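Iron-sulfur cluster assembly scaffold protein NifU (Fervidobacterium islandicum, PDB 6A6F) probably serves as a zinc-binding, SufU-type scaffold or sulfur-transfer protein in the SUF pathway of iron-sulfur cluster assembly. Local coordinates at residues 25-30 / 45-50; 85-90 / 102-107; 55-60 / 68-73; 41-46 / 128-133. One frame throughout, in Å; residues are numbered along the deposited sequence.

Interaction 1 of 4, residues 25-30 / 45-50; sequences NAHKVE and FLFDGD. With NI (nickel (II) ion), chain H.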
# COMPACT_ATOMS: atom_id res chain seq x y z
N ASN A 25 4.39 -10.29 -22.96
CA ASN A 25 3.50 -10.67 -24.03
C ASN A 25 2.13 -11.15 -23.55
O ASN A 25 1.60 -12.16 -24.01
CB ASN A 25 4.16 -11.74 -24.90
CG ASN A 25 5.49 -11.27 -25.46
OD1 ASN A 25 5.58 -10.20 -26.00
ND2 ASN A 25 6.53 -12.11 -25.35
N ALA A 26 1.58 -10.44 -22.58
CA ALA A 26 0.28 -10.74 -22.05
C ALA A 26 -0.73 -10.73 -23.18
O ALA A 26 -0.60 -9.97 -24.11
CB ALA A 26 -0.11 -9.70 -21.01
N HIS A 27 -1.74 -11.56 -23.08
CA HIS A 27 -2.81 -11.59 -24.03
C HIS A 27 -3.72 -10.40 -23.80
O HIS A 27 -4.38 -9.93 -24.72
CB HIS A 27 -3.57 -12.88 -23.85
CG HIS A 27 -2.75 -14.09 -24.15
ND1 HIS A 27 -3.11 -15.35 -23.75
CD2 HIS A 27 -1.55 -14.23 -24.78
CE1 HIS A 27 -2.19 -16.22 -24.15
NE2 HIS A 27 -1.23 -15.56 -24.78
N LYS A 28 -3.79 -9.89 -22.59
CA LYS A 28 -4.60 -8.68 -22.35
C LYS A 28 -4.00 -7.91 -21.16
O LYS A 28 -3.56 -8.53 -20.19
CB LYS A 28 -6.05 -9.10 -22.12
CG LYS A 28 -7.03 -8.01 -21.75
CD LYS A 28 -7.06 -6.96 -22.85
CE LYS A 28 -8.12 -5.92 -22.56
NZ LYS A 28 -8.05 -4.84 -23.58
N VAL A 29 -3.94 -6.59 -21.29
CA VAL A 29 -3.48 -5.69 -20.26
C VAL A 29 -4.56 -4.63 -20.08
O VAL A 29 -4.94 -3.99 -21.07
CB VAL A 29 -2.22 -4.91 -20.66
CG1 VAL A 29 -1.78 -3.98 -19.52
CG2 VAL A 29 -1.06 -5.84 -21.02
N GLU A 30 -5.05 -4.45 -18.86
CA GLU A 30 -6.09 -3.44 -18.57
C GLU A 30 -5.76 -2.60 -17.35
O GLU A 30 -5.44 -3.13 -16.28
CB GLU A 30 -7.45 -4.12 -18.40
CG GLU A 30 -8.63 -3.15 -18.33
CD GLU A 30 -9.03 -2.62 -19.69
OE1 GLU A 30 -9.42 -1.44 -19.81
OE2 GLU A 30 -8.92 -3.39 -20.64
N PHE A 45 -3.13 -10.53 -18.25
CA PHE A 45 -3.77 -11.83 -18.38
C PHE A 45 -3.06 -12.74 -19.39
O PHE A 45 -2.60 -12.24 -20.43
CB PHE A 45 -5.22 -11.69 -18.88
CG PHE A 45 -6.12 -10.92 -17.94
CD1 PHE A 45 -6.16 -9.55 -17.99
CD2 PHE A 45 -6.95 -11.59 -17.07
CE1 PHE A 45 -7.02 -8.85 -17.15
CE2 PHE A 45 -7.79 -10.91 -16.22
CZ PHE A 45 -7.83 -9.53 -16.28
N LEU A 46 -3.01 -14.04 -19.07
CA LEU A 46 -2.82 -15.09 -20.06
C LEU A 46 -4.06 -15.96 -20.02
O LEU A 46 -4.50 -16.34 -18.91
CB LEU A 46 -1.63 -16.02 -19.78
CG LEU A 46 -0.24 -15.38 -19.88
CD1 LEU A 46 0.83 -16.32 -19.35
CD2 LEU A 46 0.12 -15.01 -21.31
N PHE A 47 -4.51 -16.37 -21.21
CA PHE A 47 -5.67 -17.21 -21.44
C PHE A 47 -5.29 -18.42 -22.29
O PHE A 47 -4.33 -18.38 -23.07
CB PHE A 47 -6.73 -16.46 -22.27
CG PHE A 47 -7.15 -15.10 -21.72
CD1 PHE A 47 -7.70 -14.99 -20.50
CD2 PHE A 47 -7.05 -13.98 -22.49
CE1 PHE A 47 -8.13 -13.75 -19.99
CE2 PHE A 47 -7.44 -12.74 -22.02
CZ PHE A 47 -8.00 -12.62 -20.76
N ASP A 48 -6.10 -19.47 -22.18
CA ASP A 48 -6.05 -20.60 -23.08
C ASP A 48 -7.50 -20.78 -23.51
O ASP A 48 -8.30 -21.46 -22.83
CB ASP A 48 -5.52 -21.84 -22.38
CG ASP A 48 -5.43 -23.05 -23.32
OD1 ASP A 48 -5.66 -22.89 -24.53
OD2 ASP A 48 -5.11 -24.15 -22.85
N GLY A 49 -7.84 -20.13 -24.60
CA GLY A 49 -9.20 -20.06 -25.04
C GLY A 49 -9.96 -19.28 -24.02
O GLY A 49 -9.67 -18.10 -23.82
N ASP A 50 -10.94 -19.91 -23.38
CA ASP A 50 -11.76 -19.21 -22.39
C ASP A 50 -11.23 -19.37 -20.99
O ASP A 50 -11.76 -18.75 -20.08
CB ASP A 50 -13.20 -19.68 -22.42
CG ASP A 50 -13.91 -19.23 -23.66
OD1 ASP A 50 -13.31 -19.36 -24.76
OD2 ASP A 50 -15.06 -18.75 -23.55
NI NI H . -9.17 -2.92 -22.73
O HOH W 1 -9.97 -0.50 -22.49
O HOH W 2 -11.14 -4.32 -22.78

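Interaction 2 of 4, residues 85-90 / 102-107; sequences LEMMKN and ENVLGP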
# COMPACT_ATOMS: atom_id res chain seq x y z
N LEU A 85 -16.62 -13.58 -14.69
CA LEU A 85 -17.64 -12.52 -14.80
C LEU A 85 -18.83 -12.74 -13.86
O LEU A 85 -19.39 -11.79 -13.34
CB LEU A 85 -18.10 -12.39 -16.26
CG LEU A 85 -17.06 -11.75 -17.17
CD1 LEU A 85 -17.36 -11.89 -18.68
CD2 LEU A 85 -16.92 -10.29 -16.81
N GLU A 86 -19.18 -13.99 -13.60
CA GLU A 86 -20.25 -14.31 -12.68
C GLU A 86 -19.80 -14.03 -11.24
O GLU A 86 -20.57 -13.48 -10.43
CB GLU A 86 -20.67 -15.78 -12.85
CG GLU A 86 -21.76 -16.27 -11.90
CD GLU A 86 -21.88 -17.80 -11.90
OE1 GLU A 86 -22.69 -18.35 -11.10
OE2 GLU A 86 -21.16 -18.44 -12.70
N MET A 87 -18.56 -14.40 -10.92
CA MET A 87 -17.99 -13.99 -9.63
C MET A 87 -18.04 -12.52 -9.45
O MET A 87 -18.54 -12.02 -8.44
CB MET A 87 -16.55 -14.41 -9.53
CG MET A 87 -16.31 -15.45 -8.49
SD MET A 87 -14.54 -15.86 -8.46
CE MET A 87 -14.55 -16.79 -9.97
N MET A 88 -17.54 -11.81 -10.46
CA MET A 88 -17.57 -10.35 -10.45
C MET A 88 -18.98 -9.78 -10.21
O MET A 88 -19.15 -8.88 -9.37
CB MET A 88 -17.02 -9.83 -11.77
CG MET A 88 -16.89 -8.32 -11.88
SD MET A 88 -18.35 -7.41 -12.47
CE MET A 88 -18.97 -8.44 -13.77
N LYS A 89 -19.98 -10.30 -10.92
CA LYS A 89 -21.37 -9.83 -10.74
C LYS A 89 -21.85 -10.05 -9.29
O LYS A 89 -22.43 -9.15 -8.65
CB LYS A 89 -22.29 -10.52 -11.77
CG LYS A 89 -23.74 -10.03 -11.75
CD LYS A 89 -24.74 -11.10 -12.24
CE LYS A 89 -25.07 -12.09 -11.12
NZ LYS A 89 -25.64 -13.39 -11.59
N ASN A 90 -21.59 -11.23 -8.76
CA ASN A 90 -21.84 -11.48 -7.36
C ASN A 90 -21.15 -10.54 -6.37
O ASN A 90 -21.77 -10.15 -5.37
CB ASN A 90 -21.51 -12.89 -7.02
CG ASN A 90 -22.62 -13.83 -7.39
OD1 ASN A 90 -23.58 -13.98 -6.63
ND2 ASN A 90 -22.51 -14.47 -8.54
N GLU A 102 -23.18 -17.13 -2.11
CA GLU A 102 -22.00 -17.28 -1.25
C GLU A 102 -21.01 -18.34 -1.73
O GLU A 102 -19.81 -18.24 -1.48
CB GLU A 102 -22.43 -17.59 0.19
CG GLU A 102 -23.14 -16.42 0.86
CD GLU A 102 -23.07 -16.46 2.38
OE1 GLU A 102 -23.53 -17.47 2.97
OE2 GLU A 102 -22.57 -15.48 2.99
N ASN A 103 -21.52 -19.35 -2.40
CA ASN A 103 -20.69 -20.42 -2.94
C ASN A 103 -19.87 -19.98 -4.11
O ASN A 103 -18.83 -20.52 -4.35
CB ASN A 103 -21.55 -21.60 -3.35
CG ASN A 103 -21.89 -22.50 -2.18
OD1 ASN A 103 -21.48 -22.26 -1.05
ND2 ASN A 103 -22.64 -23.56 -2.46
N VAL A 104 -20.38 -19.05 -4.89
CA VAL A 104 -19.62 -18.48 -5.99
C VAL A 104 -18.48 -17.59 -5.43
O VAL A 104 -17.41 -17.55 -6.00
CB VAL A 104 -20.54 -17.65 -6.90
CG1 VAL A 104 -19.75 -16.81 -7.89
CG2 VAL A 104 -21.51 -18.56 -7.65
N LEU A 105 -18.72 -16.89 -4.32
CA LEU A 105 -17.77 -15.91 -3.82
C LEU A 105 -16.63 -16.50 -3.04
O LEU A 105 -15.54 -15.95 -3.08
CB LEU A 105 -18.45 -14.82 -2.99
CG LEU A 105 -19.27 -13.89 -3.89
CD1 LEU A 105 -19.80 -12.69 -3.09
CD2 LEU A 105 -18.51 -13.45 -5.16
N GLY A 106 -16.91 -17.56 -2.31
CA GLY A 106 -15.96 -18.13 -1.38
C GLY A 106 -15.37 -17.09 -0.42
O GLY A 106 -16.12 -16.36 0.26
N PRO A 107 -14.02 -17.00 -0.36
CA PRO A 107 -13.39 -16.07 0.60
C PRO A 107 -13.62 -14.58 0.23
O PRO A 107 -13.31 -13.72 1.02
CB PRO A 107 -11.91 -16.46 0.52
CG PRO A 107 -11.73 -16.89 -0.88
CD PRO A 107 -13.01 -17.68 -1.18

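Interaction 3 of 4, residues 55-60 / 68-73; sequences VKFEGH and STNVMI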
# COMPACT_ATOMS: atom_id res chain seq x y z
N VAL A 55 -2.76 -14.47 -14.09
CA VAL A 55 -3.08 -13.09 -13.88
C VAL A 55 -2.01 -12.50 -12.90
O VAL A 55 -1.70 -13.08 -11.89
CB VAL A 55 -4.49 -12.90 -13.31
CG1 VAL A 55 -4.88 -11.45 -13.38
CG2 VAL A 55 -5.55 -13.70 -14.07
N LYS A 56 -1.49 -11.35 -13.25
CA LYS A 56 -0.65 -10.55 -12.38
C LYS A 56 -1.16 -9.08 -12.39
O LYS A 56 -1.93 -8.66 -13.26
CB LYS A 56 0.78 -10.62 -12.86
CG LYS A 56 1.43 -11.95 -12.66
CD LYS A 56 2.97 -11.81 -12.78
CE LYS A 56 3.58 -13.19 -12.66
NZ LYS A 56 3.10 -13.84 -11.43
N PHE A 57 -0.75 -8.30 -11.39
CA PHE A 57 -1.05 -6.89 -11.39
C PHE A 57 0.16 -6.03 -11.06
O PHE A 57 1.04 -6.41 -10.24
CB PHE A 57 -2.18 -6.61 -10.42
CG PHE A 57 -1.78 -6.55 -9.00
CD1 PHE A 57 -1.57 -7.71 -8.28
CD2 PHE A 57 -1.58 -5.34 -8.38
CE1 PHE A 57 -1.14 -7.63 -6.96
CE2 PHE A 57 -1.16 -5.27 -7.06
CZ PHE A 57 -0.96 -6.41 -6.35
N GLU A 58 0.15 -4.86 -11.66
CA GLU A 58 1.05 -3.79 -11.27
C GLU A 58 0.24 -2.61 -10.74
O GLU A 58 -0.98 -2.59 -10.80
CB GLU A 58 1.98 -3.40 -12.44
CG GLU A 58 3.33 -4.07 -12.35
CD GLU A 58 4.16 -3.62 -11.12
OE1 GLU A 58 3.86 -2.57 -10.46
OE2 GLU A 58 5.13 -4.32 -10.81
N GLY A 59 0.96 -1.61 -10.24
CA GLY A 59 0.37 -0.46 -9.61
C GLY A 59 0.33 -0.68 -8.11
O GLY A 59 0.87 -1.66 -7.59
N HIS A 60 -0.31 0.25 -7.40
CA HIS A 60 -0.47 0.12 -5.98
C HIS A 60 -1.61 0.97 -5.54
O HIS A 60 -2.12 1.82 -6.27
CB HIS A 60 0.83 0.49 -5.25
CG HIS A 60 1.12 1.95 -5.24
ND1 HIS A 60 1.62 2.60 -6.35
CD2 HIS A 60 0.92 2.90 -4.30
CE1 HIS A 60 1.76 3.88 -6.07
NE2 HIS A 60 1.34 4.10 -4.84
N SER A 68 -8.25 -6.83 -2.17
CA SER A 68 -9.28 -7.23 -3.14
C SER A 68 -8.68 -7.77 -4.44
O SER A 68 -9.08 -8.81 -4.89
CB SER A 68 -10.24 -6.11 -3.44
OG SER A 68 -11.32 -6.57 -4.28
N THR A 69 -7.69 -7.07 -5.00
CA THR A 69 -6.96 -7.54 -6.18
C THR A 69 -6.36 -8.94 -6.03
O THR A 69 -6.51 -9.79 -6.91
CB THR A 69 -5.82 -6.55 -6.58
OG1 THR A 69 -6.37 -5.23 -6.76
CG2 THR A 69 -5.17 -7.00 -7.88
N ASN A 70 -5.69 -9.18 -4.91
CA ASN A 70 -5.07 -10.41 -4.70
C ASN A 70 -6.09 -11.54 -4.49
O ASN A 70 -5.86 -12.65 -4.94
CB ASN A 70 -4.11 -10.33 -3.51
CG ASN A 70 -2.79 -9.68 -3.88
OD1 ASN A 70 -2.18 -10.08 -4.85
ND2 ASN A 70 -2.34 -8.68 -3.11
N VAL A 71 -7.17 -11.29 -3.76
CA VAL A 71 -8.17 -12.33 -3.52
C VAL A 71 -8.84 -12.64 -4.87
O VAL A 71 -9.05 -13.80 -5.19
CB VAL A 71 -9.16 -11.97 -2.43
CG1 VAL A 71 -10.28 -12.97 -2.35
CG2 VAL A 71 -8.44 -11.88 -1.07
N MET A 72 -9.09 -11.62 -5.66
CA MET A 72 -9.67 -11.81 -6.99
C MET A 72 -8.80 -12.75 -7.84
O MET A 72 -9.32 -13.73 -8.44
CB MET A 72 -9.87 -10.51 -7.72
CG MET A 72 -10.48 -10.62 -9.08
SD MET A 72 -10.48 -9.08 -10.01
CE MET A 72 -8.79 -8.96 -10.61
N ILE A 73 -7.50 -12.44 -7.91
CA ILE A 73 -6.60 -13.19 -8.76
C ILE A 73 -6.57 -14.63 -8.31
O ILE A 73 -6.67 -15.54 -9.11
CB ILE A 73 -5.16 -12.56 -8.78
CG1 ILE A 73 -5.27 -11.25 -9.55
CG2 ILE A 73 -4.13 -13.53 -9.40
CD1 ILE A 73 -4.04 -10.38 -9.47

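Interaction 4 of 4, residues 41-46 / 128-133; sequences VTLYFL and WKTLEI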
# COMPACT_ATOMS: atom_id res chain seq x y z
N VAL A 41 -4.48 0.12 -10.59
CA VAL A 41 -4.14 -1.26 -10.86
C VAL A 41 -4.02 -1.51 -12.37
O VAL A 41 -4.85 -1.02 -13.15
CB VAL A 41 -5.17 -2.19 -10.22
CG1 VAL A 41 -6.53 -2.10 -10.91
CG2 VAL A 41 -4.66 -3.62 -10.23
N THR A 42 -2.98 -2.24 -12.77
CA THR A 42 -2.88 -2.74 -14.15
C THR A 42 -2.92 -4.25 -14.09
O THR A 42 -2.10 -4.87 -13.42
CB THR A 42 -1.56 -2.31 -14.79
OG1 THR A 42 -1.58 -0.90 -14.86
CG2 THR A 42 -1.40 -2.87 -16.22
N LEU A 43 -3.93 -4.85 -14.72
CA LEU A 43 -4.04 -6.28 -14.74
C LEU A 43 -3.42 -6.87 -16.02
O LEU A 43 -3.70 -6.40 -17.12
CB LEU A 43 -5.49 -6.67 -14.64
CG LEU A 43 -6.28 -6.22 -13.44
CD1 LEU A 43 -7.73 -6.66 -13.61
CD2 LEU A 43 -5.67 -6.88 -12.22
N TYR A 44 -2.66 -7.94 -15.87
CA TYR A 44 -2.01 -8.68 -17.00
C TYR A 44 -2.65 -10.09 -17.08
O TYR A 44 -2.73 -10.75 -16.07
CB TYR A 44 -0.49 -8.85 -16.77
CG TYR A 44 0.24 -7.55 -16.79
CD1 TYR A 44 0.28 -6.76 -15.68
CD2 TYR A 44 0.82 -7.06 -17.97
CE1 TYR A 44 0.92 -5.54 -15.69
CE2 TYR A 44 1.44 -5.82 -17.99
CZ TYR A 44 1.47 -5.08 -16.83
OH TYR A 44 2.06 -3.86 -16.80
N PHE A 45 -3.13 -10.53 -18.25
CA PHE A 45 -3.77 -11.83 -18.38
C PHE A 45 -3.06 -12.74 -19.39
O PHE A 45 -2.60 -12.24 -20.43
CB PHE A 45 -5.22 -11.69 -18.88
CG PHE A 45 -6.12 -10.92 -17.94
CD1 PHE A 45 -6.16 -9.55 -17.99
CD2 PHE A 45 -6.95 -11.59 -17.07
CE1 PHE A 45 -7.02 -8.85 -17.15
CE2 PHE A 45 -7.79 -10.91 -16.22
CZ PHE A 45 -7.83 -9.53 -16.28
N LEU A 46 -3.01 -14.04 -19.07
CA LEU A 46 -2.82 -15.09 -20.06
C LEU A 46 -4.06 -15.96 -20.02
O LEU A 46 -4.50 -16.34 -18.91
CB LEU A 46 -1.63 -16.02 -19.78
CG LEU A 46 -0.24 -15.38 -19.88
CD1 LEU A 46 0.83 -16.32 -19.35
CD2 LEU A 46 0.12 -15.01 -21.31
N TRP A 128 -12.22 -5.57 -9.71
CA TRP A 128 -13.34 -6.31 -10.33
C TRP A 128 -13.91 -5.57 -11.57
O TRP A 128 -14.19 -6.19 -12.60
CB TRP A 128 -14.45 -6.56 -9.31
CG TRP A 128 -14.11 -7.59 -8.30
CD1 TRP A 128 -13.75 -7.37 -7.01
CD2 TRP A 128 -14.02 -8.99 -8.51
NE1 TRP A 128 -13.46 -8.54 -6.41
CE2 TRP A 128 -13.63 -9.56 -7.30
CE3 TRP A 128 -14.21 -9.82 -9.62
CZ2 TRP A 128 -13.44 -10.94 -7.16
CZ3 TRP A 128 -14.05 -11.19 -9.46
CH2 TRP A 128 -13.68 -11.72 -8.24
N LYS A 129 -14.06 -4.25 -11.44
CA LYS A 129 -14.51 -3.41 -12.54
C LYS A 129 -13.48 -3.40 -13.66
O LYS A 129 -13.85 -3.43 -14.82
CB LYS A 129 -14.75 -1.97 -12.05
CG LYS A 129 -15.86 -1.77 -11.00
CD LYS A 129 -17.17 -2.48 -11.31
CE LYS A 129 -17.92 -1.80 -12.46
NZ LYS A 129 -19.14 -2.56 -12.90
N THR A 130 -12.20 -3.39 -13.30
CA THR A 130 -11.13 -3.49 -14.28
C THR A 130 -11.13 -4.82 -14.97
O THR A 130 -10.99 -4.88 -16.19
CB THR A 130 -9.76 -3.20 -13.65
OG1 THR A 130 -9.81 -1.91 -13.05
CG2 THR A 130 -8.68 -3.20 -14.72
N LEU A 131 -11.36 -5.89 -14.23
CA LEU A 131 -11.53 -7.20 -14.82
C LEU A 131 -12.71 -7.30 -15.81
O LEU A 131 -12.57 -7.84 -16.91
CB LEU A 131 -11.75 -8.20 -13.73
CG LEU A 131 -12.06 -9.64 -14.14
CD1 LEU A 131 -10.86 -10.33 -14.71
CD2 LEU A 131 -12.51 -10.44 -12.95
N GLU A 132 -13.88 -6.80 -15.40
CA GLU A 132 -15.06 -6.72 -16.31
C GLU A 132 -14.74 -6.08 -17.66
O GLU A 132 -15.01 -6.64 -18.74
CB GLU A 132 -16.19 -5.96 -15.60
CG GLU A 132 -17.52 -5.98 -16.36
CD GLU A 132 -18.64 -5.26 -15.60
OE1 GLU A 132 -18.35 -4.34 -14.81
OE2 GLU A 132 -19.82 -5.63 -15.77
N ILE A 133 -14.12 -4.92 -17.62
CA ILE A 133 -13.73 -4.25 -18.86
C ILE A 133 -12.75 -5.10 -19.63
O ILE A 133 -12.95 -5.31 -20.83
CB ILE A 133 -13.17 -2.85 -18.61
CG1 ILE A 133 -14.27 -1.95 -18.03
CG2 ILE A 133 -12.68 -2.21 -19.91
CD1 ILE A 133 -13.73 -0.76 -17.24

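Interaction 1 of 4, residues 25-30 / 45-50
His27 leaves its backbone with CG anti to the carbonyl carbon (chi1 -64°), which lays the imidazole beside Leu46 and Phe47. Its CB lies near Phe45 O and Phe47 CD2. Farther out, ND1 accepts the backbone N-H of Phe47, His27 ND1 to Phe47 N being 3.1 Å; the bond is almost straight at 174°, although the donor stands 27° out of the ring plane. CE1 lies close to Phe47 O. Leu46 CD2 sits over the centre of one face, a CH-pi contact 3.8 Å from the His27 ring centroid, and NE2 at the tip looks onto the same methyl. In the backbone, His27 N donates to Phe45 O at 2.9 Å, and Lys28 N reaches it only weakly. Since His27 and Lys28 both face Phe45, this is a classic beta bulge; Phe45 N to Lys28 O (2.8 Å) completes the hydrogen-bonded pair. Lys28, bent at chi2, passes Phe47 CE2 with its CB, and its NZ binds nickel at 2.4 Å. Glu30 OE2 is a second ligand at 2.2 Å, and two waters bind the ion. The contact lies in the hairpin of strands 28-34 and 39-48, with strand 51-58 beyond Leu46 and helix 118-135 against Glu30 and Phe45.

Interaction 2 of 4, residues 85-90 / 102-107
Glu86 O is gripped twice, by Asn90 N in the helical backbone pattern and by the amide of the same residue, Asn90 ND2 donating to Glu86 O over 2.9 Å. That second bond is fairly straight, 160° at the hydrogen, but the donor stands above the carbonyl plane, while the acceptor stays close to the plane of the Asn90 amide. The other end of the amide, OD1, accepts the backbone N-H of Asp101, so both ends are engaged and the rotation of the group is fixed. Held this way, Asn90 ND2 lies 3.7 Å from Val104 CG1, and the two side chains cross at about a right angle. An alanine in place of Asn90 would lack both amide bonds and would probably loosen the link between helix 81-95 and the residues just before helix 102-105. The contact thus packs the short helix 102-105 onto helix 81-95 within the NifU-like fold, with Asp101 OD1 accepting Asn103 N at the start of the short helix. Val104 has its CG1 anti to the backbone N (chi1 169°), which points that methyl between Asn90 and Met87; Met87 CG approaches it to 3.7 Å. Val104 CG2 meets the extended Glu86 chain at OE1. Alongside, Leu105 CD2 touches Asn90 CB at 3.6 Å and lies equally near Met87 O. Met87 also reaches Trp128 of helix 118-135 and Ile76 of helix 63-76.

Interaction 3 of 4, residues 55-60 / 68-73
Thr69 CG2 rests over one face of the Phe57 ring, 3.9 Å from the centroid and displaced toward the rim, a CH-pi contact with the methyl 22° off the ring normal. Ile73 CD1 reaches Phe57 CD1 at 3.8 Å, the two side chains crossing at about a right angle, and Asn70 OD1 lies 3.4 Å from Phe57 CE1 with ring and amide planes 73° apart. One turn from Thr69, Ile73 CG1 meets Val55 CG1 at 3.9 Å, while Ile73 CG2 lies against Val55 O. In the next shell, Thr69 OG1 is hydrogen-bonded to Ser65 O, which turns CG2 to the ring, and Asn70 ND2 donates to Tyr13 O, fixing the amide. An alanine in place of Phe57 would take the ring from Thr69, Asn70 and Ile73 and would probably weaken the hold of the helix on the sheet. Strand 55-58 and helix 68-73 run nearly antiparallel, 167° apart, with axes 9.2 Å from each other. Helix 63-76 thus packs on the outer strand 51-58, with Val41 and Leu43 of strand 39-48 beside Phe57 and Pro127 of helix 118-135 against Thr69.

Interaction 4 of 4, residues 41-46 / 128-133
The closest packing is at Leu131, whose CD1 meets the Phe45 ring at its edge, near its plane, 3.5 Å from Phe45 CE2 and as near to CZ. The two side chains cross at about a right angle, and Leu131 reaches the ring because its CG is anti to the backbone N (chi1 176°) and then bends at chi2. Leu43 makes the central contact: its CD1 lies 3.8 Å from Thr130 CG2 and equally near Leu131 N. At Val41 the contact thins to a single pair, Val41 CG1 and Thr130 OG1, 3.9 Å apart. That hydroxyl is hydrogen-bonded to Leu126 O one turn earlier in the helix, which leaves CG2 turned to the sheet. On the helix side that does not meet the strand, partly exposed Lys129 and Glu132 form a salt bridge, Lys129 NZ to Glu132 OE1 being 2.7 Å, through the syn lone pair of the carboxylate. The axes of the two segments approach to 9.3 Å and cross at -45°, so residues 128-133 of helix 118-135 run obliquely over residues 41-46 of the middle strand, with Glu30 of strand 28-34 beside Thr130 and Met72 of helix 63-76 beside Leu131.

Three of the four contacts meet on the antiparallel sheet. Interactions 3 and 4, centred 8 Å apart, pack helices 63-76 and 118-135 against the buried residues of strands 51-58 and 39-48, while interaction 1 joins strands 28-34 and 39-48 near the surface. Interactions 1 and 4 share Phe45 and Leu46. Interaction 2 joins helices 81-95 and 102-105, centred 21 Å from interaction 1 and 16 Å from interaction 4, which it meets through Met88 and Trp128. Along the chain, interactions 1, 3 and 2 follow in series, 3 and 2 inside the loop closed by 4. Zinc ligands Cys37, Asp39, Cys62 and Cys123 come from the hairpin turn, strand 39-48, the approach to helix 63-76, and helix 118-135.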